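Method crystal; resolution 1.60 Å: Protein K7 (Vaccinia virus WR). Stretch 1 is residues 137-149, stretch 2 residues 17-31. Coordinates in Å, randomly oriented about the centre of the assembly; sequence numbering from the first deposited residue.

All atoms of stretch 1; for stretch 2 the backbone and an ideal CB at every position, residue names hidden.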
ATOM      1  N   ILE A 137       5.420  -3.019  12.014  1.00 10.00           N
ATOM      2  CA  ILE A 137       4.044  -3.442  12.336  1.00  9.76           C
ATOM      3  C   ILE A 137       3.523  -2.701  13.558  1.00 11.17           C
ATOM      4  O   ILE A 137       2.417  -2.157  13.540  1.00  9.54           O
ATOM      5  CB  ILE A 137       3.948  -4.961  12.546  1.00 10.23           C
ATOM      6  CG1 ILE A 137       4.183  -5.649  11.207  1.00 12.01           C
ATOM      7  CG2 ILE A 137       2.580  -5.331  13.186  1.00  9.87           C
ATOM      8  CD1 ILE A 137       4.284  -7.162  11.342  1.00 14.77           C
ATOM      9  N   ASN A 138       4.361  -2.620  14.597  1.00 11.19           N
ATOM     10  CA  ASN A 138       3.945  -1.919  15.798  1.00 11.14           C
ATOM     11  C   ASN A 138       3.752  -0.417  15.587  1.00 11.04           C
ATOM     12  O   ASN A 138       2.776   0.156  16.078  1.00 11.51           O
ATOM     13  CB  ASN A 138       4.925  -2.203  16.923  1.00 13.05           C
ATOM     14  CG  ASN A 138       4.751  -3.637  17.464  1.00 20.20           C
ATOM     15  OD1 ASN A 138       3.687  -4.268  17.274  1.00 24.40           O
ATOM     16  ND2 ASN A 138       5.780  -4.165  18.092  1.00 23.51           N
ATOM     17  N   ILE A 139       4.671   0.202  14.834  1.00 10.04           N
ATOM     18  CA  ILE A 139       4.555   1.623  14.538  1.00 10.59           C
ATOM     19  C   ILE A 139       3.185   1.850  13.857  1.00  8.79           C
ATOM     20  O   ILE A 139       2.454   2.781  14.180  1.00  9.80           O
ATOM     21  CB  ILE A 139       5.690   2.100  13.621  1.00 10.80           C
ATOM     22  CG1 ILE A 139       6.988   2.190  14.443  1.00 13.32           C
ATOM     23  CG2 ILE A 139       5.338   3.486  13.000  1.00 11.76           C
ATOM     24  CD1 ILE A 139       8.219   2.298  13.595  1.00 15.76           C
ATOM     25  N   LEU A 140       2.907   1.052  12.838  1.00  9.89           N
ATOM     26  CA  LEU A 140       1.695   1.240  12.046  1.00  9.61           C
ATOM     27  C   LEU A 140       0.429   1.017  12.875  1.00  9.65           C
ATOM     28  O   LEU A 140      -0.477   1.851  12.878  1.00  9.77           O
ATOM     29  CB  LEU A 140       1.711   0.349  10.808  1.00  8.14           C
ATOM     30  CG  LEU A 140       0.461   0.510   9.930  1.00 11.47           C
ATOM     31  CD1 LEU A 140       0.261   1.966   9.498  1.00 11.32           C
ATOM     32  CD2 LEU A 140       0.534  -0.451   8.744  1.00 12.29           C
ATOM     33  N   ILE A 141       0.371  -0.080  13.616  1.00  9.78           N
ATOM     34  CA  ILE A 141      -0.899  -0.353  14.322  1.00 10.34           C
ATOM     35  C   ILE A 141      -1.144   0.650  15.450  1.00 11.07           C
ATOM     36  O   ILE A 141      -2.270   1.059  15.661  1.00 11.40           O
ATOM     37  CB  ILE A 141      -1.020  -1.788  14.835  1.00 10.46           C
ATOM     38  CG1 ILE A 141      -2.463  -2.023  15.289  1.00 12.85           C
ATOM     39  CG2 ILE A 141      -0.025  -2.070  15.959  1.00 11.87           C
ATOM     40  CD1 ILE A 141      -2.762  -3.516  15.439  1.00 14.98           C
ATOM     41  N   LEU A 142      -0.080   1.102  16.122  1.00 10.31           N
ATOM     42  CA  LEU A 142      -0.276   2.094  17.189  1.00 12.25           C
ATOM     43  C   LEU A 142      -0.776   3.411  16.588  1.00 10.53           C
ATOM     44  O   LEU A 142      -1.617   4.090  17.154  1.00 11.44           O
ATOM     45  CB  LEU A 142       1.041   2.325  17.968  1.00 11.75           C
ATOM     46  CG  LEU A 142       1.449   1.065  18.731  1.00 20.27           C
ATOM     47  CD1 LEU A 142       2.813   1.202  19.366  1.00 21.75           C
ATOM     48  CD2 LEU A 142       0.356   0.561  19.714  1.00 21.28           C
ATOM     49  N   PHE A 143      -0.211   3.779  15.431  1.00 10.11           N
ATOM     50  CA  PHE A 143      -0.635   4.992  14.767  1.00  8.91           C
ATOM     51  C   PHE A 143      -2.114   4.896  14.359  1.00  8.89           C
ATOM     52  O   PHE A 143      -2.886   5.836  14.558  1.00 10.24           O
ATOM     53  CB  PHE A 143       0.251   5.268  13.549  1.00  9.11           C
ATOM     54  CG  PHE A 143      -0.223   6.419  12.733  1.00  9.47           C
ATOM     55  CD1 PHE A 143       0.164   7.735  13.034  1.00 14.51           C
ATOM     56  CD2 PHE A 143      -1.039   6.190  11.622  1.00 10.96           C
ATOM     57  CE1 PHE A 143      -0.276   8.826  12.261  1.00 15.08           C
ATOM     58  CE2 PHE A 143      -1.493   7.293  10.834  1.00 10.82           C
ATOM     59  CZ  PHE A 143      -1.121   8.601  11.167  1.00 16.18           C
ATOM     60  N   LEU A 144      -2.470   3.775  13.716  1.00  8.36           N
ATOM     61  CA  LEU A 144      -3.838   3.630  13.258  1.00  9.52           C
ATOM     62  C   LEU A 144      -4.816   3.592  14.438  1.00  9.39           C
ATOM     63  O   LEU A 144      -5.866   4.227  14.363  1.00  9.79           O
ATOM     64  CB  LEU A 144      -3.990   2.366  12.412  1.00  9.78           C
ATOM     65  CG  LEU A 144      -3.199   2.417  11.097  1.00 10.08           C
ATOM     66  CD1 LEU A 144      -3.258   1.017  10.446  1.00 11.10           C
ATOM     67  CD2 LEU A 144      -3.813   3.472  10.169  1.00 13.27           C
ATOM     68  N   GLU A 145      -4.472   2.891  15.529  1.00  9.25           N
ATOM     69  CA  GLU A 145      -5.370   2.872  16.701  1.00 11.36           C
ATOM     70  C   GLU A 145      -5.575   4.270  17.266  1.00 12.10           C
ATOM     71  O   GLU A 145      -6.682   4.688  17.594  1.00 13.63           O
ATOM     72  CB  GLU A 145      -4.837   1.890  17.760  1.00 10.03           C
ATOM     73  CG  GLU A 145      -4.960   0.415  17.275  1.00 12.80           C
ATOM     74  CD  GLU A 145      -4.294  -0.612  18.166  1.00 13.92           C
ATOM     75  OE1 GLU A 145      -3.255  -0.316  18.804  1.00 16.36           O
ATOM     76  OE2 GLU A 145      -4.757  -1.773  18.125  1.00 19.09           O
ATOM     77  N   LYS A 146      -4.495   5.040  17.336  1.00 13.41           N
ATOM     78  CA  LYS A 146      -4.630   6.388  17.840  1.00 15.15           C
ATOM     79  C   LYS A 146      -5.541   7.273  16.954  1.00 15.31           C
ATOM     80  O   LYS A 146      -6.397   7.987  17.447  1.00 17.53           O
ATOM     81  CB  LYS A 146      -3.234   6.988  18.056  1.00 17.73           C
ATOM     82  CG  LYS A 146      -3.229   8.515  18.060  1.00 26.27           C
ATOM     83  CD  LYS A 146      -1.826   9.088  17.921  1.00 38.03           C
ATOM     84  CE  LYS A 146      -1.178   8.722  16.569  1.00 42.08           C
ATOM     85  NZ  LYS A 146       0.329   8.694  16.695  1.00 40.18           N
ATOM     86  N   LYS A 147      -5.465   7.095  15.638  1.00 14.21           N
ATOM     87  CA  LYS A 147      -6.302   7.880  14.733  1.00 12.45           C
ATOM     88  C   LYS A 147      -7.743   7.390  14.762  1.00 12.17           C
ATOM     89  O   LYS A 147      -8.656   8.185  14.563  1.00 15.59           O
ATOM     90  CB  LYS A 147      -5.756   7.811  13.289  1.00 13.71           C
ATOM     91  CG  LYS A 147      -4.401   8.515  13.153  1.00 17.64           C
ATOM     92  CD  LYS A 147      -4.587  10.032  13.194  1.00 24.65           C
ATOM     93  CE  LYS A 147      -3.318  10.770  12.818  1.00 32.20           C
ATOM     94  NZ  LYS A 147      -2.540  11.047  14.056  1.00 43.79           N
ATOM     95  N   LEU A 148      -7.940   6.092  14.957  1.00 11.80           N
ATOM     96  CA  LEU A 148      -9.271   5.476  14.719  1.00 10.70           C
ATOM     97  C   LEU A 148     -10.031   5.132  16.005  1.00 13.84           C
ATOM     98  O   LEU A 148     -11.233   4.781  15.954  1.00 14.88           O
ATOM     99  CB  LEU A 148      -9.105   4.219  13.867  1.00 10.53           C
ATOM    100  CG  LEU A 148      -8.458   4.395  12.496  1.00 11.29           C
ATOM    101  CD1 LEU A 148      -8.240   3.028  11.864  1.00 14.07           C
ATOM    102  CD2 LEU A 148      -9.487   5.225  11.671  1.00 15.86           C
ATOM    103  N   ASN A 149      -9.357   5.283  17.152  1.00 14.81           N
ATOM    104  CA  ASN A 149     -10.015   5.067  18.471  1.00 18.09           C
ATOM    105  C   ASN A 149     -11.321   5.841  18.670  1.00 20.37           C
ATOM    106  O   ASN A 149     -12.220   5.385  19.408  1.00 21.85           O
ATOM    107  CB  ASN A 149      -9.067   5.393  19.639  1.00 17.95           C
ATOM    108  CG  ASN A 149      -8.143   4.244  19.988  1.00 17.22           C
ATOM    109  OD1 ASN A 149      -8.372   3.112  19.561  1.00 19.61           O
ATOM    110  ND2 ASN A 149      -7.062   4.539  20.759  1.00 18.55           N
ATOM    111  OXT ASN A 149     -11.520   6.967  18.160  1.00 21.19           O
ATOM    112  N   UNK A  17     -13.831  -1.515   6.780  1.00  7.88           N
ATOM    113  CA  UNK A  17     -13.539  -1.484   8.236  1.00  7.96           C
ATOM    114  C   UNK A  17     -13.197  -0.045   8.671  1.00  8.09           C
ATOM    115  O   UNK A  17     -12.580   0.731   7.916  1.00  9.75           O
ATOM    116  CB  UNK A  17     -12.385  -2.428   8.577  1.00  7.96           C
ATOM    117  N   UNK A  18     -13.611   0.314   9.880  1.00  8.46           N
ATOM    118  CA  UNK A  18     -13.297   1.594  10.486  1.00  9.54           C
ATOM    119  C   UNK A  18     -12.247   1.440  11.565  1.00 11.43           C
ATOM    120  O   UNK A  18     -11.833   2.442  12.119  1.00 12.25           O
ATOM    121  CB  UNK A  18     -14.559   2.238  11.064  1.00  9.54           C
ATOM    122  N   UNK A  19     -11.821   0.214  11.835  1.00 11.16           N
ATOM    123  CA  UNK A  19     -10.915  -0.083  12.975  1.00 15.28           C
ATOM    124  C   UNK A  19      -9.939  -1.162  12.550  1.00 12.91           C
ATOM    125  O   UNK A  19     -10.281  -2.011  11.718  1.00 14.02           O
ATOM    126  CB  UNK A  19     -11.694  -0.527  14.215  1.00 15.28           C
ATOM    127  N   UNK A  20      -8.769  -1.235  13.195  1.00 12.67           N
ATOM    128  CA  UNK A  20      -7.982  -2.473  13.220  1.00 12.23           C
ATOM    129  C   UNK A  20      -7.327  -2.587  14.585  1.00 14.98           C
ATOM    130  O   UNK A  20      -6.661  -1.654  15.053  1.00 16.65           O
ATOM    131  CB  UNK A  20      -6.934  -2.497  12.106  1.00 12.23           C
ATOM    132  N   UNK A  21      -7.463  -3.752  15.184  1.00 17.17           N
ATOM    133  CA  UNK A  21      -6.876  -3.917  16.515  1.00 21.70           C
ATOM    134  C   UNK A  21      -6.255  -5.280  16.730  1.00 19.19           C
ATOM    135  O   UNK A  21      -6.198  -5.775  17.874  1.00 19.59           O
ATOM    136  CB  UNK A  21      -7.941  -3.676  17.587  1.00 21.70           C
ATOM    137  N   UNK A  22      -5.658  -5.810  15.665  1.00 17.51           N
ATOM    138  CA  UNK A  22      -4.892  -7.066  15.727  1.00 18.01           C
ATOM    139  C   UNK A  22      -3.630  -6.860  14.951  1.00 15.45           C
ATOM    140  O   UNK A  22      -3.684  -6.588  13.743  1.00 15.93           O
ATOM    141  CB  UNK A  22      -5.682  -8.256  15.179  1.00 18.01           C
ATOM    142  N   UNK A  23      -2.484  -6.972  15.617  1.00 13.56           N
ATOM    143  CA  UNK A  23      -1.240  -6.786  14.876  1.00 13.99           C
ATOM    144  C   UNK A  23      -1.015  -7.896  13.858  1.00 14.66           C
ATOM    145  O   UNK A  23      -0.346  -7.667  12.836  1.00 16.29           O
ATOM    146  CB  UNK A  23      -0.056  -6.720  15.842  1.00 13.99           C
ATOM    147  N   UNK A  24      -1.639  -9.059  14.064  1.00 15.13           N
ATOM    148  CA  UNK A  24      -1.428 -10.172  13.155  1.00 17.13           C
ATOM    149  C   UNK A  24      -2.199  -9.984  11.846  1.00 16.68           C
ATOM    150  O   UNK A  24      -2.090 -10.818  10.945  1.00 20.42           O
ATOM    151  CB  UNK A  24      -1.842 -11.483  13.827  1.00 17.13           C
ATOM    152  N   UNK A  25      -2.965  -8.901  11.748  1.00 14.62           N
ATOM    153  CA  UNK A  25      -3.696  -8.580  10.517  1.00 12.74           C
ATOM    154  C   UNK A  25      -3.033  -7.484   9.693  1.00 10.94           C
ATOM    155  O   UNK A  25      -3.489  -7.173   8.609  1.00 11.63           O
ATOM    156  CB  UNK A  25      -5.126  -8.157  10.860  1.00 12.74           C
ATOM    157  N   UNK A  26      -1.959  -6.900  10.220  1.00 10.58           N
ATOM    158  CA  UNK A  26      -1.385  -5.713   9.616  1.00  9.13           C
ATOM    159  C   UNK A  26      -0.778  -5.997   8.237  1.00  8.83           C
ATOM    160  O   UNK A  26      -1.017  -5.227   7.295  1.00  9.25           O
ATOM    161  CB  UNK A  26      -0.320  -5.126  10.545  1.00  9.13           C
ATOM    162  N   UNK A  27      -0.024  -7.081   8.119  1.00  9.01           N
ATOM    163  CA  UNK A  27       0.557  -7.438   6.802  1.00  9.04           C
ATOM    164  C   UNK A  27      -0.548  -7.699   5.774  1.00  9.41           C
ATOM    165  O   UNK A  27      -0.469  -7.227   4.623  1.00 10.27           O
ATOM    166  CB  UNK A  27       1.453  -8.672   6.926  1.00  9.04           C
ATOM    167  N   UNK A  28      -1.566  -8.454   6.182  1.00  9.96           N
ATOM    168  CA  UNK A  28      -2.675  -8.740   5.261  1.00  9.29           C
ATOM    169  C   UNK A  28      -3.338  -7.441   4.823  1.00  8.60           C
ATOM    170  O   UNK A  28      -3.714  -7.288   3.638  1.00  9.08           O
ATOM    171  CB  UNK A  28      -3.703  -9.665   5.916  1.00  9.29           C
ATOM    172  N   UNK A  29      -3.527  -6.510   5.760  1.00  8.76           N
ATOM    173  CA  UNK A  29      -4.191  -5.256   5.452  1.00  7.68           C
ATOM    174  C   UNK A  29      -3.355  -4.465   4.413  1.00  6.40           C
ATOM    175  O   UNK A  29      -3.880  -3.927   3.435  1.00  7.99           O
ATOM    176  CB  UNK A  29      -4.398  -4.437   6.728  1.00  7.68           C
ATOM    177  N   UNK A  30      -2.051  -4.329   4.627  1.00  6.94           N
ATOM    178  CA  UNK A  30      -1.281  -3.498   3.701  1.00  8.60           C
ATOM    179  C   UNK A  30      -1.212  -4.181   2.336  1.00  8.76           C
ATOM    180  O   UNK A  30      -1.357  -3.502   1.307  1.00  8.74           O
ATOM    181  CB  UNK A  30       0.125  -3.236   4.244  1.00  8.60           C
ATOM    182  N   UNK A  31      -1.053  -5.505   2.312  1.00  7.86           N
ATOM    183  CA  UNK A  31      -1.014  -6.234   1.041  1.00  9.51           C
ATOM    184  C   UNK A  31      -2.323  -5.962   0.285  1.00  9.82           C
ATOM    185  O   UNK A  31      -2.312  -5.584  -0.895  1.00  9.15           O
ATOM    186  CB  UNK A  31      -0.813  -7.733   1.270  1.00  9.51           C
TER

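Stretch 1 is a helix, residues 137-148, whose Ile137, Leu140, Ile141, Leu144 and Leu148 form an apolar stripe toward stretch 2. Stretch 2 is a loop, extended at 19 and 20, then a 3-10 segment at 23-25 and a helix from 26, crossing at 79°.

At position 17 the ideal CB has nothing of stretch 1 within reach, so almost any residue would do; it is Asp17. Position 18 points sideways and is equally permissive, while its carbonyl faces Leu148. The residue is Asp18; its O lies 3.6 Å from Leu148 CD1, and a water donates to both Asp18 O and Leu148 O, bridging the backbones.

Position 19 also points sideways, its ideal CB 5.4 Å from Leu148 CB, but the chain ends nearby, offering the Leu148 carbonyl and a terminal carboxylate. A long donor, lysine or arginine, would suit. Lys19 reaches across (chi1 and chi2 m, chi3 and chi4 t), and NZ donates to Leu148 O at 2.7 Å; NZ lies 4.3 Å from Asn149 OXT, beyond a salt bridge.

Position 20, with extended backbone angles, places its ideal CB 5.3 Å from Leu144 CD1 and 5.4 Å from Ile141 CD1. Valine, isoleucine or leucine could fill the gap. Ile20 does so, its CG2 3.9 Å from Leu144 CD1.

At position 21 CA-to-CB points sideways and the ideal CB lies 3.7 Å from Glu145 OE2, so a small, uncharged residue suits, an acidic one less so; it is Cys21. Position 22 points away and is little constrained; it is Ser22, whose backbone C packs 3.5 Å from Ile141 CD1.

Position 23 points toward the helix, with Ile137 CG2 at 4.0 Å and Asn138 OD1 at 4.7 Å from its ideal CB. An apolar stem ending in a donor would use both, as in lysine, arginine or glutamine. In Arg23, NE donates to Asn138 OD1 at 2.8 Å and NH2 adds a weak bond to the same OD1 at 3.3 Å, while Ile137 CG2 covers one guanidinium face.

Position 24 points away and 25 sideways, so stretch 1 constrains neither; they are Asp24 and Ser25.

Position 26 points into the stripe, its ideal CB 3.9 Å from Ile137 CG2, inviting a medium-sized aliphatic. Ile26 is a knob among Ile137, Leu140, Ile141 and Leu144; its CG2 lies 3.7 Å from Leu140 CD2.

Position 27 points sideways, yet an aliphatic could reach Ile137: Ile27 CD1 meets Ile137 CD1 at 4.0 Å. At 28 and 31 many residues would do; they are Asp28 and Asp31. Positions 29 and 30 point toward the helix from farther off, favouring longer aliphatics; Leu29 CD2 reaches Leu144 CD1 at 4.2 Å, and Ile30 CD1 reaches Leu140 CD2 at 3.6 Å.

Stretch 2, residues 17-31: DDKICSRDSIIDLID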
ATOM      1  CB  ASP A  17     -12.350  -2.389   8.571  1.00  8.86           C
ATOM      2  CG  ASP A  17     -12.636  -3.867   8.391  1.00 11.01           C
ATOM      3  OD1 ASP A  17     -13.772  -4.256   8.026  1.00 14.60           O
ATOM      4  OD2 ASP A  17     -11.713  -4.656   8.646  1.00 14.58           O
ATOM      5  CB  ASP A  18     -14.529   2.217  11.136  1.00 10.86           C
ATOM      6  CG  ASP A  18     -15.508   2.808  10.109  1.00 12.31           C
ATOM      7  OD1 ASP A  18     -15.154   2.879   8.899  1.00 12.29           O
ATOM      8  OD2 ASP A  18     -16.668   3.139  10.475  1.00 17.25           O
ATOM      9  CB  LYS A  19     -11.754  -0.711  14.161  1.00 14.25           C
ATOM     10  CG  LYS A  19     -12.920   0.070  14.748  1.00 19.57           C
ATOM     11  CD  LYS A  19     -12.448   1.290  15.478  1.00 20.74           C
ATOM     12  CE  LYS A  19     -13.620   2.065  16.090  1.00 23.86           C
ATOM     13  NZ  LYS A  19     -13.015   3.056  17.021  1.00 19.01           N
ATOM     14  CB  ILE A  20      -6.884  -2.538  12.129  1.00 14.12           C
ATOM     15  CG1 ILE A  20      -6.112  -3.858  12.208  1.00 17.54           C
ATOM     16  CG2 ILE A  20      -5.918  -1.307  12.199  1.00 15.53           C
ATOM     17  CD1 ILE A  20      -5.497  -4.273  10.905  1.00 19.24           C
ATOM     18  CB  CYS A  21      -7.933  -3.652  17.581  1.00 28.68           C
ATOM     19  SG  CYS A  21      -9.230  -4.857  17.414  1.00 45.91           S
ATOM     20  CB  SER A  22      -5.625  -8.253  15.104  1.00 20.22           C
ATOM     21  OG  SER A  22      -6.794  -8.528  15.837  1.00 26.96           O
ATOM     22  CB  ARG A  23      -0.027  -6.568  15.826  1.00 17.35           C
ATOM     23  CG  ARG A  23       0.441  -7.803  16.500  1.00 19.87           C
ATOM     24  CD  ARG A  23       1.517  -7.462  17.541  1.00 23.77           C
ATOM     25  NE  ARG A  23       2.738  -6.916  16.947  1.00 25.69           N
ATOM     26  CZ  ARG A  23       3.609  -7.618  16.220  1.00 26.06           C
ATOM     27  NH1 ARG A  23       3.374  -8.900  15.959  1.00 27.44           N
ATOM     28  NH2 ARG A  23       4.712  -7.036  15.730  1.00 23.43           N
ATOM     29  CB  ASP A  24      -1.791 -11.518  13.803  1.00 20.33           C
ATOM     30  CG  ASP A  24      -0.734 -11.985  14.830  1.00 27.77           C
ATOM     31  OD1 ASP A  24       0.428 -11.472  14.875  1.00 27.29           O
ATOM     32  OD2 ASP A  24      -1.119 -12.852  15.654  1.00 34.51           O
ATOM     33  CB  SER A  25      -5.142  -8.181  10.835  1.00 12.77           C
ATOM     34  OG  SER A  25      -5.843  -9.326  11.284  1.00 19.34           O
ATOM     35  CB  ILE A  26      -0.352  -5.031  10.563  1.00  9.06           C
ATOM     36  CG1 ILE A  26      -1.077  -4.310  11.693  1.00 10.27           C
ATOM     37  CG2 ILE A  26       0.541  -4.037   9.799  1.00 11.08           C
ATOM     38  CD1 ILE A  26      -1.776  -2.984  11.307  1.00 12.70           C
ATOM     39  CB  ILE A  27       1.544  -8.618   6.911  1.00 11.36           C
ATOM     40  CG1 ILE A  27       2.773  -8.133   7.676  1.00 12.78           C
ATOM     41  CG2 ILE A  27       1.970  -9.137   5.506  1.00 13.66           C
ATOM     42  CD1 ILE A  27       3.850  -9.208   7.909  1.00 17.24           C
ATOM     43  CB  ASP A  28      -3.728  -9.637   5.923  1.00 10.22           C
ATOM     44  CG  ASP A  28      -3.240 -11.050   6.164  1.00 14.04           C
ATOM     45  OD1 ASP A  28      -2.378 -11.576   5.414  1.00 18.99           O
ATOM     46  OD2 ASP A  28      -3.667 -11.625   7.187  1.00 24.33           O
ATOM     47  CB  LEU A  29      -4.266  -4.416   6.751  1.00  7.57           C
ATOM     48  CG  LEU A  29      -4.650  -2.954   6.524  1.00  6.17           C
ATOM     49  CD1 LEU A  29      -6.025  -2.746   5.883  1.00  9.85           C
ATOM     50  CD2 LEU A  29      -4.523  -2.099   7.858  1.00  8.81           C
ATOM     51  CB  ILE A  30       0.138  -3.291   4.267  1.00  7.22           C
ATOM     52  CG1 ILE A  30       0.038  -2.440   5.557  1.00 11.08           C
ATOM     53  CG2 ILE A  30       1.046  -2.638   3.207  1.00 10.12           C
ATOM     54  CD1 ILE A  30      -0.566  -1.054   5.337  1.00 12.74           C
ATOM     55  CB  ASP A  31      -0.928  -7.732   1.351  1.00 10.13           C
ATOM     56  CG  ASP A  31      -0.756  -8.594   0.126  1.00 11.67           C
ATOM     57  OD1 ASP A  31      -0.515  -8.030  -0.977  1.00 14.39           O
ATOM     58  OD2 ASP A  31      -0.836  -9.855   0.272  1.00 16.13           O
TER
HETATM   59  O   HOH W   1     -12.780   4.530  13.580  1.00 18.20           O
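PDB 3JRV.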